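PDB 6GDX: periplasmic divalent cation tolerance protein from Synechococcus elongatus, which is of uncertain function but belongs to the PII-like trimeric CutA proteins, possibly binds copper, and may carry or signal small molecules. Local coordinates for residues T38-T42 with E43-Q47; I118-S121 with V122-D126. All blocks are in the same frame, centred on the assembly; numbering follows the deposited sequence.

Contact 1: residues T38-T42 with E43-Q47; sequences TTVST and EVEAQ
Thr42 and Glu45 form a capping box where strand 33-40 turns into helix 43-55, in the first beta-alpha connection of the ferredoxin-like fold. Thr42 is the N-cap. Its OG1 lies between its own backbone N and carbonyl carbon (chi1 70°), which turns the oxygen to the open first turn of the helix, and there it accepts Glu45 N at 3.0 Å in a nearly straight bond (164°). Glu45 closes the box from the other side, its side chain crossing that of Thr42 at about a right angle. With CG anti to its carbonyl carbon (chi1 -75°) and the chain extended beyond, Glu45 reaches back over the turn, and its OE1 accepts two backbone N-H groups. The reciprocal bond of the box runs from Thr42 N to Glu45 OE1 at 3.1 Å, the donor lying above the carboxylate plane. An additional bond, from Ser41 N to Glu45 OE1 at 2.9 Å, meets the oxygen nearly along its C-O axis, though with a bent N-H angle. With an alanine in place of Glu45, the N-H groups of Ser41 and Thr42 would probably both be left without this acceptor. The first regular helical bond follows, from Ala46 N to Thr42 O at 3.0 Å.

Apolar packing lines the inner side of the turn. Val40, at the end of the strand, points at the helix, where buried Ala46 lies against it; Ala46 also touches Gln83 and Ile64 of the sheet, and Pro106 packs on both Val40 and Glu45. The methyl Val40 CG2 rests 3.6 Å from Ala46 CB.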
loop_
_atom_site.group_PDB
_atom_site.type_symbol
_atom_site.label_atom_id
_atom_site.label_comp_id
_atom_site.label_asym_id
_atom_site.label_seq_id
_atom_site.Cartn_x
_atom_site.Cartn_y
_atom_site.Cartn_z
ATOM N N THR B 38 -6.574 -5.790 5.254
ATOM C CA THR B 38 -7.128 -7.136 5.239
ATOM C C THR B 38 -7.693 -7.410 3.841
ATOM O O THR B 38 -7.740 -6.505 3.002
ATOM C CB THR B 38 -8.184 -7.333 6.331
ATOM O OG1 THR B 38 -8.536 -8.720 6.417
ATOM C CG2 THR B 38 -9.409 -6.514 6.103
ATOM N N THR B 39 -8.098 -8.648 3.586
ATOM C CA THR B 39 -8.749 -9.004 2.320
ATOM C C THR B 39 -10.030 -9.743 2.615
ATOM O O THR B 39 -10.182 -10.387 3.648
ATOM C CB THR B 39 -7.851 -9.856 1.420
ATOM O OG1 THR B 39 -7.651 -11.120 2.022
ATOM C CG2 THR B 39 -6.525 -9.195 1.149
ATOM N N VAL B 40 -10.965 -9.645 1.659
ATOM C CA VAL B 40 -12.156 -10.484 1.624
ATOM C C VAL B 40 -12.284 -11.033 0.204
ATOM O O VAL B 40 -11.498 -10.687 -0.682
ATOM C CB VAL B 40 -13.422 -9.703 2.031
ATOM C CG1 VAL B 40 -13.305 -9.184 3.436
ATOM C CG2 VAL B 40 -13.709 -8.560 1.065
ATOM N N SER B 41 -13.254 -11.915 -0.024
ATOM C CA SER B 41 -13.342 -12.559 -1.323
ATOM C C SER B 41 -14.025 -11.709 -2.392
ATOM O O SER B 41 -13.515 -11.640 -3.508
ATOM C CB SER B 41 -14.060 -13.902 -1.210
ATOM O OG SER B 41 -14.179 -14.522 -2.468
ATOM N N THR B 42 -15.159 -11.080 -2.071
ATOM C CA THR B 42 -15.991 -10.439 -3.096
ATOM C C THR B 42 -16.156 -8.952 -2.867
ATOM O O THR B 42 -16.013 -8.436 -1.741
ATOM C CB THR B 42 -17.397 -11.062 -3.185
ATOM O OG1 THR B 42 -18.098 -10.694 -2.008
ATOM C CG2 THR B 42 -17.337 -12.590 -3.330
ATOM N N GLU B 43 -16.445 -8.248 -3.945
ATOM C CA GLU B 43 -16.764 -6.835 -3.909
ATOM C C GLU B 43 -17.926 -6.550 -2.969
ATOM O O GLU B 43 -17.843 -5.618 -2.183
ATOM C CB GLU B 43 -17.012 -6.335 -5.312
ATOM C CG GLU B 43 -17.340 -4.868 -5.385
ATOM C CD GLU B 43 -17.634 -4.408 -6.796
ATOM O OE1 GLU B 43 -17.242 -3.302 -7.122
ATOM O OE2 GLU B 43 -18.290 -5.121 -7.592
ATOM N N VAL B 44 -18.980 -7.342 -3.027
ATOM C CA VAL B 44 -20.093 -7.122 -2.115
ATOM C C VAL B 44 -19.672 -7.252 -0.650
ATOM O O VAL B 44 -20.046 -6.442 0.176
ATOM C CB VAL B 44 -21.253 -8.100 -2.452
ATOM C CG1 VAL B 44 -22.286 -8.160 -1.322
ATOM C CG2 VAL B 44 -21.908 -7.725 -3.781
ATOM N N GLU B 45 -18.914 -8.286 -0.341
ATOM C CA GLU B 45 -18.425 -8.431 1.021
ATOM C C GLU B 45 -17.631 -7.201 1.480
ATOM O O GLU B 45 -17.771 -6.733 2.615
ATOM C CB GLU B 45 -17.503 -9.650 1.169
ATOM C CG GLU B 45 -18.190 -10.997 1.175
ATOM C CD GLU B 45 -17.216 -12.174 1.093
ATOM O OE1 GLU B 45 -16.020 -12.010 0.746
ATOM O OE2 GLU B 45 -17.652 -13.324 1.403
ATOM N N ALA B 46 -16.766 -6.738 0.601
ATOM C CA ALA B 46 -15.921 -5.609 0.946
ATOM C C ALA B 46 -16.740 -4.350 1.170
ATOM O O ALA B 46 -16.503 -3.612 2.120
ATOM C CB ALA B 46 -14.892 -5.382 -0.125
ATOM N N GLN B 47 -17.705 -4.103 0.285
ATOM C CA GLN B 47 -18.528 -2.898 0.391
ATOM C C GLN B 47 -19.329 -2.927 1.714
ATOM O O GLN B 47 -19.438 -1.928 2.398
ATOM C CB GLN B 47 -19.472 -2.808 -0.813
ATOM C CG GLN B 47 -18.776 -2.516 -2.111
ATOM C CD GLN B 47 -19.671 -2.646 -3.311
ATOM O OE1 GLN B 47 -20.664 -3.392 -3.290
ATOM N NE2 GLN B 47 -19.337 -1.933 -4.382
#

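Contact 2: residues I118-S121 with V122-D126; sequences IASS and VAYRD
Ser121 OG accepts Tyr124 N at 3.0 Å, the capping bond that opens helix 122-131 directly after the short strand 119-121. Ser121 is the N-cap. A chi1 of 65° sets its hydroxyl between its own N and carbonyl carbon, facing the first helical turn, where OG also lies 3.2 Å from Tyr124 CB. One residue on, Arg125 N donates to Ser121 O at 3.0 Å, an almost straight bond (170°), and Arg125 CB sits beside the same carbonyl. The helix leaves the strand almost perpendicularly, at 95° between the two short axes.

Ser120, which points toward the helix, meets Tyr124 differently. Its OG lies at the edge of the ring, near the ring plane, 3.3 Å from Tyr124 CD2, and is hydrogen-bonded to Cys112 O of the second subunit. Ala119 and Ser120 pair with a strand of that subunit in an antiparallel ladder, and Tyr124 packs on its Leu113. The Tyr124 side chain also lies about 4 Å from a bound Bis-Tris molecule, which may mark a pocket. Two neighbouring serines thus divide the polar work: Ser121 satisfies an amide at the helix start, while Ser120 ties the strand to the next chain.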
loop_
_atom_site.group_PDB
_atom_site.type_symbol
_atom_site.label_atom_id
_atom_site.label_comp_id
_atom_site.label_asym_id
_atom_site.label_seq_id
_atom_site.Cartn_x
_atom_site.Cartn_y
_atom_site.Cartn_z
ATOM N N ILE B 118 3.983 7.901 8.884
ATOM C CA ILE B 118 4.913 8.713 9.653
ATOM C C ILE B 118 4.630 10.189 9.528
ATOM O O ILE B 118 5.191 10.986 10.315
ATOM C CB ILE B 118 6.391 8.399 9.211
ATOM C CG1 ILE B 118 6.704 8.900 7.746
ATOM C CG2 ILE B 118 6.779 6.965 9.539
ATOM C CD1 ILE B 118 7.393 10.212 7.582
ATOM N N ALA B 119 3.804 10.595 8.572
ATOM C CA ALA B 119 3.443 11.998 8.433
ATOM C C ALA B 119 2.111 12.071 7.737
ATOM O O ALA B 119 1.649 11.135 7.067
ATOM C CB ALA B 119 4.490 12.767 7.644
ATOM N N SER B 120 1.461 13.217 7.906
ATOM C CA SER B 120 0.197 13.530 7.232
ATOM C C SER B 120 0.101 15.053 7.156
ATOM O O SER B 120 0.967 15.766 7.642
ATOM C CB SER B 120 -0.967 12.963 8.011
ATOM O OG SER B 120 -2.192 13.176 7.384
ATOM N N SER B 121 -0.968 15.572 6.577
ATOM C CA SER B 121 -1.239 17.000 6.700
ATOM C C SER B 121 -2.009 17.251 7.981
ATOM O O SER B 121 -2.701 16.352 8.505
ATOM C CB SER B 121 -2.025 17.506 5.514
ATOM O OG SER B 121 -3.298 16.908 5.493
ATOM N N VAL B 122 -1.912 18.472 8.488
ATOM C CA VAL B 122 -2.717 18.830 9.641
ATOM C C VAL B 122 -4.211 18.604 9.342
ATOM O O VAL B 122 -4.948 18.045 10.156
ATOM C CB VAL B 122 -2.484 20.299 10.064
ATOM C CG1 VAL B 122 -3.436 20.699 11.172
ATOM C CG2 VAL B 122 -1.034 20.509 10.508
ATOM N N ALA B 123 -4.636 19.073 8.179
ATOM C CA ALA B 123 -6.043 18.980 7.813
ATOM C C ALA B 123 -6.550 17.551 7.734
ATOM O O ALA B 123 -7.644 17.248 8.213
ATOM C CB ALA B 123 -6.313 19.703 6.498
ATOM N N TYR B 124 -5.764 16.664 7.117
ATOM C CA TYR B 124 -6.190 15.274 6.958
ATOM C C TYR B 124 -6.225 14.571 8.313
ATOM O O TYR B 124 -7.174 13.848 8.644
ATOM C CB TYR B 124 -5.320 14.519 5.959
ATOM C CG TYR B 124 -5.805 13.118 5.782
ATOM C CD1 TYR B 124 -6.848 12.806 4.947
ATOM C CD2 TYR B 124 -5.194 12.063 6.473
ATOM C CE1 TYR B 124 -7.263 11.475 4.819
ATOM C CE2 TYR B 124 -5.630 10.764 6.375
ATOM C CZ TYR B 124 -6.643 10.478 5.528
ATOM O OH TYR B 124 -7.071 9.153 5.476
ATOM N N ARG B 125 -5.160 14.744 9.101
ATOM C CA ARG B 125 -5.145 14.113 10.414
ATOM C C ARG B 125 -6.320 14.599 11.258
ATOM O O ARG B 125 -6.971 13.796 11.922
ATOM C CB ARG B 125 -3.832 14.333 11.156
ATOM C CG ARG B 125 -3.888 13.875 12.607
ATOM C CD ARG B 125 -2.519 13.793 13.235
ATOM N NE ARG B 125 -2.616 13.409 14.640
ATOM C CZ ARG B 125 -2.841 14.257 15.630
ATOM N NH1 ARG B 125 -2.899 13.786 16.854
ATOM N NH2 ARG B 125 -3.020 15.549 15.396
ATOM N N ASP B 126 -6.591 15.907 11.237
ATOM C CA ASP B 126 -7.715 16.426 11.993
ATOM C C ASP B 126 -9.055 15.875 11.504
ATOM O O ASP B 126 -9.912 15.558 12.324
ATOM C CB ASP B 126 -7.742 17.952 11.921
ATOM C CG ASP B 126 -6.622 18.611 12.721
ATOM O OD1 ASP B 126 -5.905 17.932 13.495
ATOM O OD2 ASP B 126 -6.465 19.846 12.579
#

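Overall arrangement
Contacts 1 and 2 both mark a strand giving way to a helix, and each has a hydroxyl at the N-cap, but they lie on opposite sides of the chain's centre, with centres about 28 Å and nearest atoms about 15 Å apart. Contact 1 joins strand 33-40 of the four-stranded sheet to helix 43-55; a carboxylate completes its cap, and a valine-alanine pair continues into the core beneath a partly exposed turn. Contact 2 joins strand 119-121 to the C-terminal helix without a carboxylate in its cap; though peripheral in its own chain, it has no fully exposed touching residue. The second subunit packs against it through a shared sheet, but meets contact 1 through a hydrogen bond of Gln47 and a weak one of Glu43.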